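PDB 5OCR: kappa-carrageenase from Zobellia galactanivorans, which probably hydrolyses the red-algal galactan kappa-carrageenan through the family 16 beta-jellyroll domain held in this chain, one part of a longer protein. Local coordinates for residues P11-W21 and T98-I106; G66-H74 and L268-D278. All coordinates share one frame; numbering follows the deposited sequence.

Overall arrangement
Both interactions lie in the beta-jellyroll and are joined through strand 273-285. Its first half, with the residues leading into it, pairs with strand 67-74 in interaction 2. Strand 100-107, the carrier of residues 98-106, also pairs with it and takes the N-terminal loop 11-21 on its side chains in interaction 1. The segments alternate along the chain, in the order 11-21, 66-74, 98-106, 268-278, so chain ends and middle are interleaved. The two centres are about 27 Å apart, yet the contacts touch where K105 NZ forms a 2.8 Å salt bridge with D278 OD2. That bridge links the strand under the N-terminal loop to a magnesium site at the end of interaction 2.

Interaction 1: P11-W21 and T98-I106; sequences PTKTSNPNDQW and TYGYFEAKI
P11 sets its CB over the middle of the Y101 ring, 3.5 Å from the ring centroid, in a CH-pi contact, while its CG lies over a face of W21. T12 follows and grips E103 twice at one oxygen. T12 N donates to the syn lone pair of E103 OE1 (3.0 Å, N-H...O angle 163°), while T12 OG1 reaches the same OE1 from above the carboxylate plane at 2.8 Å. The other oxygen, E103 OE2, is bonded to Y279 OH on strand 273-285. At K13 the backbone does the work, its carbonyl O receiving the hydroxyl of Y101 (OH to O 2.6 Å) near the plane of the ring, at its edge. T14 then brings CG2 obliquely to Y101 CE1, 3.8 Å away, and S15 OG bonds to E206 on strand 200-207. The loop reverses through a type I turn from N16 to D19, with N16 OD1 closing an Asx turn on N18 N. This returns the chain to W21, whose six-membered ring receives the edge of Y101 on its face: a T-shaped pair with centroids 5.8 Å apart and planes at 74°. W21 CZ3 also packs 3.7 Å from Y101 CB, close to the backbone of G100. Y101 stands out from its strand with CG anti to the backbone N (chi1 -161°), which brings the ring's face under P11 CB and its edge to W21. The contact thus fixes the N-terminal loop by one aromatic ring held at face, edge and hydroxyl, while the two T12 donors on E103 OE1, with Y279 OH at OE2, would be consistent with an ionised carboxylate.

Interaction 2: G66-H74 and L268-D278; sequences GIAELTMRH and LSDIPTSMYVD. With MG (magnesium ion), chain F.
Strands 67-74 and 273-277 run antiparallel, their axes 4.6 Å apart at closest and their directions at 155°, as neighbours in the beta-jellyroll of this family 16 glycoside hydrolase. A68-V277, L70-M275 and M72-T273 are hydrogen-bonded pairs, alternating with the non-hydrogen-bonded pairs E69-Y276 and T71-S274. In the last pair, just after a cis peptide bond before P272, one of the two bonds, T273 N to M72 O, is weak at 3.3 Å. A68, L70, M72, M275 and V277 turn to the buried apolar face, against F91, L237 and L239; L70 CB packs on M275 CG there. On the other face, E69 is fully extended with CG anti to its backbone N (chi1 177°) and lies alongside Y276, pointing the same way. The carboxylate and ring planes are 38° apart, and E69 CG comes 3.6 Å from Y276 CE1. In the S274 conformer described, S274 OG donates to the anti lone pair of E69 OE2 at 2.6 Å. Replacing E69 with an alanine would probably leave that hydroxyl without its carboxylate acceptor and strip the Y276 ring of the chain that flanks it. Beyond the ladder L268 CD2 sits over the face of the H74 imidazole, 3.8 Å from its centroid, and H74 NE2 is bonded to N78. At the other end I67 CD1 packs on the D278 carboxylate, whose OD2 faces K105. G66, at backbone angles that call for glycine, and D278 meet there through a magnesium ion also bound by E30 O and a water: G66 O binds it at 2.2 Å, D278 O at 2.4 Å and D278 OD1 at 2.5 Å.

Interaction 1: P11-W21 and T98-I106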
loop_
_atom_site.group_PDB
_atom_site.type_symbol
_atom_site.label_atom_id
_atom_site.label_comp_id
_atom_site.label_asym_id
_atom_site.label_seq_id
_atom_site.Cartn_x
_atom_site.Cartn_y
_atom_site.Cartn_z
ATOM N N PRO A 11 -13.869 -0.900 -14.457
ATOM C CA PRO A 11 -12.934 -1.978 -13.889
ATOM C C PRO A 11 -12.364 -2.918 -15.007
ATOM O O PRO A 11 -13.081 -3.343 -15.973
ATOM C CB PRO A 11 -13.828 -2.734 -12.903
ATOM C CG PRO A 11 -14.862 -1.677 -12.471
ATOM C CD PRO A 11 -15.154 -0.905 -13.734
ATOM N N THR A 12 -11.059 -3.187 -14.953
ATOM C CA THR A 12 -10.437 -4.112 -15.981
ATOM C C THR A 12 -11.091 -5.457 -15.991
ATOM O O THR A 12 -11.319 -6.048 -17.101
ATOM C CB THR A 12 -8.911 -4.204 -15.753
ATOM O OG1 THR A 12 -8.377 -2.877 -15.859
ATOM C CG2 THR A 12 -8.176 -5.063 -16.819
ATOM N N LYS A 13 -11.387 -5.999 -14.803
ATOM C CA LYS A 13 -11.966 -7.341 -14.752
ATOM C C LYS A 13 -12.785 -7.469 -13.472
ATOM O O LYS A 13 -12.290 -7.085 -12.423
ATOM C CB LYS A 13 -10.851 -8.385 -14.747
ATOM C CG LYS A 13 -11.325 -9.820 -14.710
ATOM C CD LYS A 13 -11.889 -10.209 -16.059
ATOM C CE LYS A 13 -12.179 -11.663 -15.884
ATOM N NZ LYS A 13 -12.539 -12.095 -17.216
ATOM N N THR A 14 -14.020 -7.994 -13.537
ATOM C CA THR A 14 -14.820 -8.111 -12.302
ATOM C C THR A 14 -15.419 -9.507 -12.191
ATOM O O THR A 14 -15.439 -10.264 -13.193
ATOM C CB THR A 14 -15.973 -7.100 -12.225
ATOM O OG1 THR A 14 -16.919 -7.456 -13.258
ATOM C CG2 THR A 14 -15.491 -5.643 -12.464
ATOM N N SER A 15 -15.970 -9.831 -11.029
ATOM C CA SER A 15 -16.410 -11.193 -10.768
ATOM C C SER A 15 -17.777 -11.460 -11.379
ATOM O O SER A 15 -18.070 -12.590 -11.731
ATOM C CB SER A 15 -16.441 -11.437 -9.293
ATOM O OG SER A 15 -17.534 -10.741 -8.746
ATOM N N ASN A 16 -18.593 -10.417 -11.516
ATOM C CA ASN A 16 -19.982 -10.593 -12.025
ATOM C C ASN A 16 -20.271 -9.532 -13.071
ATOM O O ASN A 16 -20.528 -8.362 -12.722
ATOM C CB ASN A 16 -20.935 -10.501 -10.850
ATOM C CG ASN A 16 -22.367 -10.850 -11.217
ATOM O OD1 ASN A 16 -22.725 -10.909 -12.393
ATOM N ND2 ASN A 16 -23.197 -11.006 -10.202
ATOM N N PRO A 17 -20.227 -9.914 -14.373
ATOM C CA PRO A 17 -20.496 -8.935 -15.460
ATOM C C PRO A 17 -21.904 -8.334 -15.354
ATOM O O PRO A 17 -22.192 -7.363 -16.027
ATOM C CB PRO A 17 -20.354 -9.802 -16.761
ATOM C CG PRO A 17 -20.784 -11.159 -16.299
ATOM C CD PRO A 17 -20.166 -11.304 -14.904
ATOM N N ASN A 18 -22.765 -8.866 -14.484
ATOM C CA ASN A 18 -24.087 -8.260 -14.337
ATOM C C ASN A 18 -24.084 -6.995 -13.484
ATOM O O ASN A 18 -25.025 -6.209 -13.554
ATOM C CB ASN A 18 -25.124 -9.288 -13.860
ATOM C CG ASN A 18 -25.404 -10.341 -14.922
ATOM O OD1 ASN A 18 -25.083 -10.136 -16.100
ATOM N ND2 ASN A 18 -26.005 -11.459 -14.520
ATOM N N ASP A 19 -23.002 -6.777 -12.695
ATOM C CA ASP A 19 -22.871 -5.542 -11.920
ATOM C C ASP A 19 -22.664 -4.270 -12.774
ATOM O O ASP A 19 -22.026 -4.340 -13.816
ATOM C CB ASP A 19 -21.692 -5.685 -10.940
ATOM C CG ASP A 19 -21.946 -6.741 -9.861
ATOM O OD1 ASP A 19 -23.107 -6.942 -9.418
ATOM O OD2 ASP A 19 -21.022 -7.397 -9.410
ATOM N N GLN A 20 -23.122 -3.116 -12.273
ATOM C CA GLN A 20 -22.939 -1.836 -12.940
ATOM C C GLN A 20 -21.950 -1.062 -12.097
ATOM O O GLN A 20 -22.062 -1.106 -10.866
ATOM C CB GLN A 20 -24.222 -1.031 -12.869
ATOM C CG GLN A 20 -25.352 -1.615 -13.696
ATOM C CD GLN A 20 -25.182 -1.371 -15.198
ATOM O OE1 GLN A 20 -24.684 -0.314 -15.652
ATOM N NE2 GLN A 20 -25.631 -2.343 -15.982
ATOM N N TRP A 21 -21.029 -0.351 -12.733
ATOM C CA TRP A 21 -19.982 0.380 -11.939
ATOM C C TRP A 21 -19.965 1.840 -12.281
ATOM O O TRP A 21 -19.911 2.188 -13.467
ATOM C CB TRP A 21 -18.608 -0.228 -12.228
ATOM C CG TRP A 21 -18.517 -1.667 -11.835
ATOM C CD1 TRP A 21 -18.678 -2.807 -12.659
ATOM C CD2 TRP A 21 -18.242 -2.164 -10.485
ATOM N NE1 TRP A 21 -18.540 -3.965 -11.909
ATOM C CE2 TRP A 21 -18.273 -3.644 -10.572
ATOM C CE3 TRP A 21 -17.995 -1.539 -9.257
ATOM C CZ2 TRP A 21 -18.031 -4.431 -9.476
ATOM C CZ3 TRP A 21 -17.737 -2.360 -8.145
ATOM C CH2 TRP A 21 -17.761 -3.758 -8.264
ATOM N N THR A 98 -16.077 1.743 1.446
ATOM C CA THR A 98 -16.013 0.393 2.086
ATOM C C THR A 98 -16.016 -0.604 0.935
ATOM O O THR A 98 -14.958 -1.188 0.608
ATOM C CB THR A 98 -17.175 0.160 3.077
ATOM O OG1 THR A 98 -17.240 1.206 4.069
ATOM C CG2 THR A 98 -16.938 -1.242 3.834
ATOM N N TYR A 99 -17.114 -0.661 0.230
ATOM C CA TYR A 99 -17.204 -1.666 -0.813
ATOM C C TYR A 99 -17.039 -0.970 -2.173
ATOM O O TYR A 99 -17.334 0.171 -2.284
ATOM C CB TYR A 99 -18.532 -2.336 -0.787
ATOM C CG TYR A 99 -18.826 -2.990 0.512
ATOM C CD1 TYR A 99 -17.901 -3.813 1.159
ATOM C CD2 TYR A 99 -20.102 -2.876 1.036
ATOM C CE1 TYR A 99 -18.206 -4.367 2.401
ATOM C CE2 TYR A 99 -20.432 -3.454 2.246
ATOM C CZ TYR A 99 -19.472 -4.203 2.915
ATOM O OH TYR A 99 -19.821 -4.763 4.141
ATOM N N GLY A 100 -16.574 -1.657 -3.196
ATOM C CA GLY A 100 -16.391 -1.021 -4.485
ATOM C C GLY A 100 -15.293 -1.745 -5.243
ATOM O O GLY A 100 -14.904 -2.872 -4.858
ATOM N N TYR A 101 -14.799 -1.096 -6.280
ATOM C CA TYR A 101 -13.657 -1.598 -7.003
ATOM C C TYR A 101 -12.553 -0.570 -7.031
ATOM O O TYR A 101 -12.833 0.618 -7.303
ATOM C CB TYR A 101 -14.085 -1.923 -8.464
ATOM C CG TYR A 101 -13.153 -2.860 -9.231
ATOM C CD1 TYR A 101 -13.497 -4.195 -9.411
ATOM C CD2 TYR A 101 -11.978 -2.364 -9.833
ATOM C CE1 TYR A 101 -12.634 -5.038 -10.083
ATOM C CE2 TYR A 101 -11.101 -3.230 -10.451
ATOM C CZ TYR A 101 -11.489 -4.548 -10.620
ATOM O OH TYR A 101 -10.656 -5.406 -11.329
ATOM N N PHE A 102 -11.301 -1.011 -6.781
ATOM C CA PHE A 102 -10.160 -0.081 -6.649
ATOM C C PHE A 102 -9.033 -0.503 -7.580
ATOM O O PHE A 102 -8.618 -1.705 -7.498
ATOM C CB PHE A 102 -9.657 -0.086 -5.201
ATOM C CG PHE A 102 -10.786 0.083 -4.200
ATOM C CD1 PHE A 102 -11.074 1.355 -3.702
ATOM C CD2 PHE A 102 -11.612 -0.974 -3.802
ATOM C CE1 PHE A 102 -12.194 1.561 -2.900
ATOM C CE2 PHE A 102 -12.682 -0.799 -2.917
ATOM C CZ PHE A 102 -12.973 0.502 -2.458
ATOM N N GLU A 103 -8.522 0.394 -8.421
ATOM C CA GLU A 103 -7.506 -0.034 -9.383
ATOM C C GLU A 103 -6.462 1.027 -9.547
ATOM O O GLU A 103 -6.843 2.242 -9.529
ATOM C CB GLU A 103 -8.286 -0.194 -10.737
ATOM C CG GLU A 103 -7.373 -0.836 -11.835
ATOM C CD GLU A 103 -8.142 -1.073 -13.157
ATOM O OE1 GLU A 103 -8.905 -2.066 -13.187
ATOM O OE2 GLU A 103 -7.969 -0.267 -14.105
ATOM N N ALA A 104 -5.196 0.634 -9.692
ATOM C CA ALA A 104 -4.132 1.563 -9.986
ATOM C C ALA A 104 -3.178 0.944 -10.936
ATOM O O ALA A 104 -2.990 -0.288 -10.968
ATOM C CB ALA A 104 -3.458 1.938 -8.627
ATOM N N LYS A 105 -2.649 1.795 -11.796
ATOM C CA LYS A 105 -1.595 1.341 -12.754
ATOM C C LYS A 105 -0.241 1.870 -12.272
ATOM O O LYS A 105 -0.010 3.114 -12.129
ATOM C CB LYS A 105 -1.982 1.789 -14.202
ATOM C CG LYS A 105 -0.863 1.528 -15.287
ATOM C CD LYS A 105 -1.494 1.996 -16.602
ATOM C CE LYS A 105 -0.466 2.025 -17.685
ATOM N NZ LYS A 105 -1.226 2.690 -18.784
ATOM N N ILE A 106 0.617 0.928 -11.912
ATOM C CA ILE A 106 1.821 1.254 -11.119
ATOM C C ILE A 106 3.071 0.620 -11.682
ATOM O O ILE A 106 3.050 -0.592 -12.114
ATOM C CB ILE A 106 1.619 0.733 -9.644
ATOM C CG1 ILE A 106 0.453 1.471 -8.913
ATOM C CG2 ILE A 106 3.002 0.821 -8.846
ATOM C CD1 ILE A 106 -0.001 0.702 -7.651
#

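Interaction 2: G66-H74 and L268-D278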
loop_
_atom_site.group_PDB
_atom_site.type_symbol
_atom_site.label_atom_id
_atom_site.label_comp_id
_atom_site.label_asym_id
_atom_site.label_seq_id
_atom_site.Cartn_x
_atom_site.Cartn_y
_atom_site.Cartn_z
ATOM N N GLY A 66 1.471 12.991 -17.186
ATOM C CA GLY A 66 0.434 12.006 -16.989
ATOM C C GLY A 66 0.813 11.013 -15.929
ATOM O O GLY A 66 -0.010 10.119 -15.660
ATOM N N ILE A 67 1.987 11.185 -15.296
ATOM C CA ILE A 67 2.487 10.106 -14.352
ATOM C C ILE A 67 2.907 10.710 -13.010
ATOM O O ILE A 67 3.674 11.672 -12.955
ATOM C CB ILE A 67 3.738 9.419 -14.973
ATOM C CG1 ILE A 67 3.390 8.809 -16.372
ATOM C CG2 ILE A 67 4.364 8.292 -14.036
ATOM C CD1 ILE A 67 2.522 7.548 -16.400
ATOM N N ALA A 68 2.338 10.183 -11.924
ATOM C CA ALA A 68 2.759 10.646 -10.599
ATOM C C ALA A 68 3.944 9.877 -10.196
ATOM O O ALA A 68 3.972 8.660 -10.377
ATOM C CB ALA A 68 1.652 10.401 -9.612
ATOM N N GLU A 69 4.860 10.576 -9.503
ATOM C CA GLU A 69 6.129 9.966 -9.037
ATOM C C GLU A 69 6.214 10.099 -7.510
ATOM O O GLU A 69 6.073 11.238 -7.021
ATOM C CB GLU A 69 7.323 10.685 -9.732
ATOM C CG GLU A 69 8.683 10.156 -9.237
ATOM C CD GLU A 69 9.909 10.684 -9.965
ATOM O OE1 GLU A 69 9.753 11.556 -10.814
ATOM O OE2 GLU A 69 11.046 10.176 -9.710
ATOM N N LEU A 70 6.358 9.014 -6.747
ATOM C CA LEU A 70 6.445 9.095 -5.311
ATOM C C LEU A 70 7.869 8.608 -4.972
ATOM O O LEU A 70 8.286 7.556 -5.425
ATOM C CB LEU A 70 5.352 8.197 -4.662
ATOM C CG LEU A 70 3.911 8.617 -4.970
ATOM C CD1 LEU A 70 3.422 8.114 -6.320
ATOM C CD2 LEU A 70 2.965 8.043 -3.908
ATOM N N THR A 71 8.596 9.384 -4.172
ATOM C CA THR A 71 10.039 9.171 -4.028
ATOM C C THR A 71 10.453 8.969 -2.574
ATOM O O THR A 71 9.978 9.739 -1.674
ATOM C CB THR A 71 10.792 10.418 -4.614
ATOM O OG1 THR A 71 10.394 10.565 -5.986
ATOM C CG2 THR A 71 12.324 10.242 -4.615
ATOM N N MET A 72 11.313 7.996 -2.342
ATOM C CA MET A 72 11.984 7.793 -1.027
ATOM C C MET A 72 13.304 8.559 -1.038
ATOM O O MET A 72 14.116 8.344 -1.924
ATOM C CB MET A 72 12.260 6.288 -0.851
ATOM C CG MET A 72 12.910 5.955 0.516
ATOM S SD MET A 72 11.771 6.206 1.866
ATOM C CE MET A 72 10.502 4.925 1.484
ATOM N N ARG A 73 13.515 9.475 -0.075
ATOM C CA ARG A 73 14.738 10.314 -0.064
ATOM C C ARG A 73 15.458 10.125 1.258
ATOM O O ARG A 73 14.830 9.865 2.309
ATOM C CB ARG A 73 14.366 11.806 -0.123
ATOM C CG ARG A 73 13.841 12.145 -1.520
ATOM C CD ARG A 73 13.732 13.644 -1.668
ATOM N NE ARG A 73 12.873 13.938 -2.829
ATOM C CZ ARG A 73 13.248 13.862 -4.098
ATOM N NH1 ARG A 73 14.509 13.508 -4.411
ATOM N NH2 ARG A 73 12.372 14.151 -5.071
ATOM N N HIS A 74 16.776 10.256 1.231
ATOM C CA HIS A 74 17.558 10.121 2.471
ATOM C C HIS A 74 17.656 11.496 3.086
ATOM O O HIS A 74 17.994 12.478 2.396
ATOM C CB HIS A 74 18.980 9.624 2.098
ATOM C CG HIS A 74 19.903 9.456 3.265
ATOM N ND1 HIS A 74 21.249 9.602 3.122
ATOM C CD2 HIS A 74 19.686 9.016 4.553
ATOM C CE1 HIS A 74 21.840 9.351 4.336
ATOM N NE2 HIS A 74 20.909 9.003 5.191
ATOM N N LEU A 268 22.494 3.052 -0.241
ATOM C CA LEU A 268 22.332 4.532 -0.362
ATOM C C LEU A 268 22.684 5.113 -1.696
ATOM O O LEU A 268 22.118 6.148 -2.101
ATOM C CB LEU A 268 23.087 5.288 0.738
ATOM C CG LEU A 268 22.574 5.171 2.156
ATOM C CD1 LEU A 268 23.674 5.826 2.965
ATOM C CD2 LEU A 268 21.221 5.878 2.386
ATOM N N SER A 269 23.566 4.447 -2.446
ATOM C CA SER A 269 23.906 4.934 -3.772
ATOM C C SER A 269 22.680 4.869 -4.683
ATOM O O SER A 269 22.625 5.584 -5.667
ATOM C CB SER A 269 25.091 4.161 -4.386
ATOM O OG SER A 269 24.723 2.842 -4.773
ATOM N N ASP A 270 21.700 4.018 -4.319
ATOM C CA ASP A 270 20.447 3.820 -5.093
ATOM C C ASP A 270 19.245 4.631 -4.603
ATOM O O ASP A 270 18.126 4.461 -5.087
ATOM C CB ASP A 270 20.108 2.333 -5.170
ATOM C CG ASP A 270 21.197 1.557 -5.865
ATOM O OD1 ASP A 270 21.686 2.082 -6.891
ATOM O OD2 ASP A 270 21.588 0.463 -5.383
ATOM N N ILE A 271 19.494 5.529 -3.670
ATOM C CA ILE A 271 18.519 6.475 -3.144
ATOM C C ILE A 271 18.921 7.860 -3.669
ATOM O O ILE A 271 20.093 8.196 -3.540
ATOM C CB ILE A 271 18.488 6.405 -1.577
ATOM C CG1 ILE A 271 18.057 4.981 -1.055
ATOM C CG2 ILE A 271 17.617 7.536 -1.048
ATOM C CD1 ILE A 271 16.556 4.706 -1.337
ATOM N N PRO A 272 17.972 8.701 -4.175
ATOM C CA PRO A 272 16.504 8.508 -4.103
ATOM C C PRO A 272 16.030 7.432 -5.089
ATOM O O PRO A 272 16.727 7.153 -6.123
ATOM C CB PRO A 272 15.950 9.884 -4.471
ATOM C CG PRO A 272 17.066 10.527 -5.328
ATOM C CD PRO A 272 18.318 10.070 -4.631
ATOM N N THR A 273 14.866 6.838 -4.795
ATOM C CA THR A 273 14.300 5.912 -5.763
ATOM C C THR A 273 12.799 6.191 -5.778
ATOM O O THR A 273 12.257 6.770 -4.778
ATOM C CB THR A 273 14.618 4.455 -5.348
ATOM O OG1 THR A 273 14.246 3.596 -6.454
ATOM C CG2 THR A 273 13.843 3.966 -4.073
ATOM N N SER A 274 12.117 5.846 -6.894
ATOM C CA SER A 274 10.752 6.297 -7.059
ATOM C C SER A 274 9.879 5.171 -7.560
ATOM O O SER A 274 10.359 4.309 -8.284
ATOM C CB SER A 274 10.709 7.381 -8.109
ATOM O OG SER A 274 11.459 8.532 -7.692
ATOM N N MET A 275 8.617 5.150 -7.080
ATOM C CA MET A 275 7.509 4.445 -7.793
ATOM C C MET A 275 6.744 5.420 -8.673
ATOM O O MET A 275 6.768 6.626 -8.437
ATOM C CB MET A 275 6.514 3.713 -6.827
ATOM C CG MET A 275 5.805 4.725 -5.903
ATOM S SD MET A 275 4.737 3.908 -4.708
ATOM C CE MET A 275 3.368 3.386 -5.724
ATOM N N TYR A 276 6.005 4.892 -9.643
ATOM C CA TYR A 276 5.260 5.746 -10.587
ATOM C C TYR A 276 3.839 5.241 -10.709
ATOM O O TYR A 276 3.582 3.988 -10.782
ATOM C CB TYR A 276 5.918 5.631 -12.000
ATOM C CG TYR A 276 7.323 6.126 -11.942
ATOM C CD1 TYR A 276 7.579 7.499 -12.134
ATOM C CD2 TYR A 276 8.398 5.256 -11.693
ATOM C CE1 TYR A 276 8.922 7.976 -12.061
ATOM C CE2 TYR A 276 9.733 5.741 -11.599
ATOM C CZ TYR A 276 9.947 7.092 -11.787
ATOM O OH TYR A 276 11.235 7.542 -11.759
ATOM N N VAL A 277 2.891 6.157 -10.789
ATOM C CA VAL A 277 1.507 5.760 -10.902
ATOM C C VAL A 277 0.886 6.518 -12.106
ATOM O O VAL A 277 0.865 7.779 -12.114
ATOM C CB VAL A 277 0.739 6.145 -9.620
ATOM C CG1 VAL A 277 -0.708 5.659 -9.731
ATOM C CG2 VAL A 277 1.377 5.588 -8.318
ATOM N N ASP A 278 0.323 5.776 -13.063
ATOM C CA ASP A 278 -0.332 6.391 -14.196
ATOM C C ASP A 278 -1.740 6.771 -13.837
ATOM O O ASP A 278 -2.206 7.834 -14.264
ATOM C CB ASP A 278 -0.270 5.378 -15.382
ATOM C CG ASP A 278 -0.730 5.987 -16.754
ATOM O OD1 ASP A 278 -0.801 7.200 -16.900
ATOM O OD2 ASP A 278 -1.114 5.197 -17.617
HETATM MG MG MG F . -1.990 9.270 -16.158
HETATM O O HOH W 1 -2.479 10.410 -18.221
#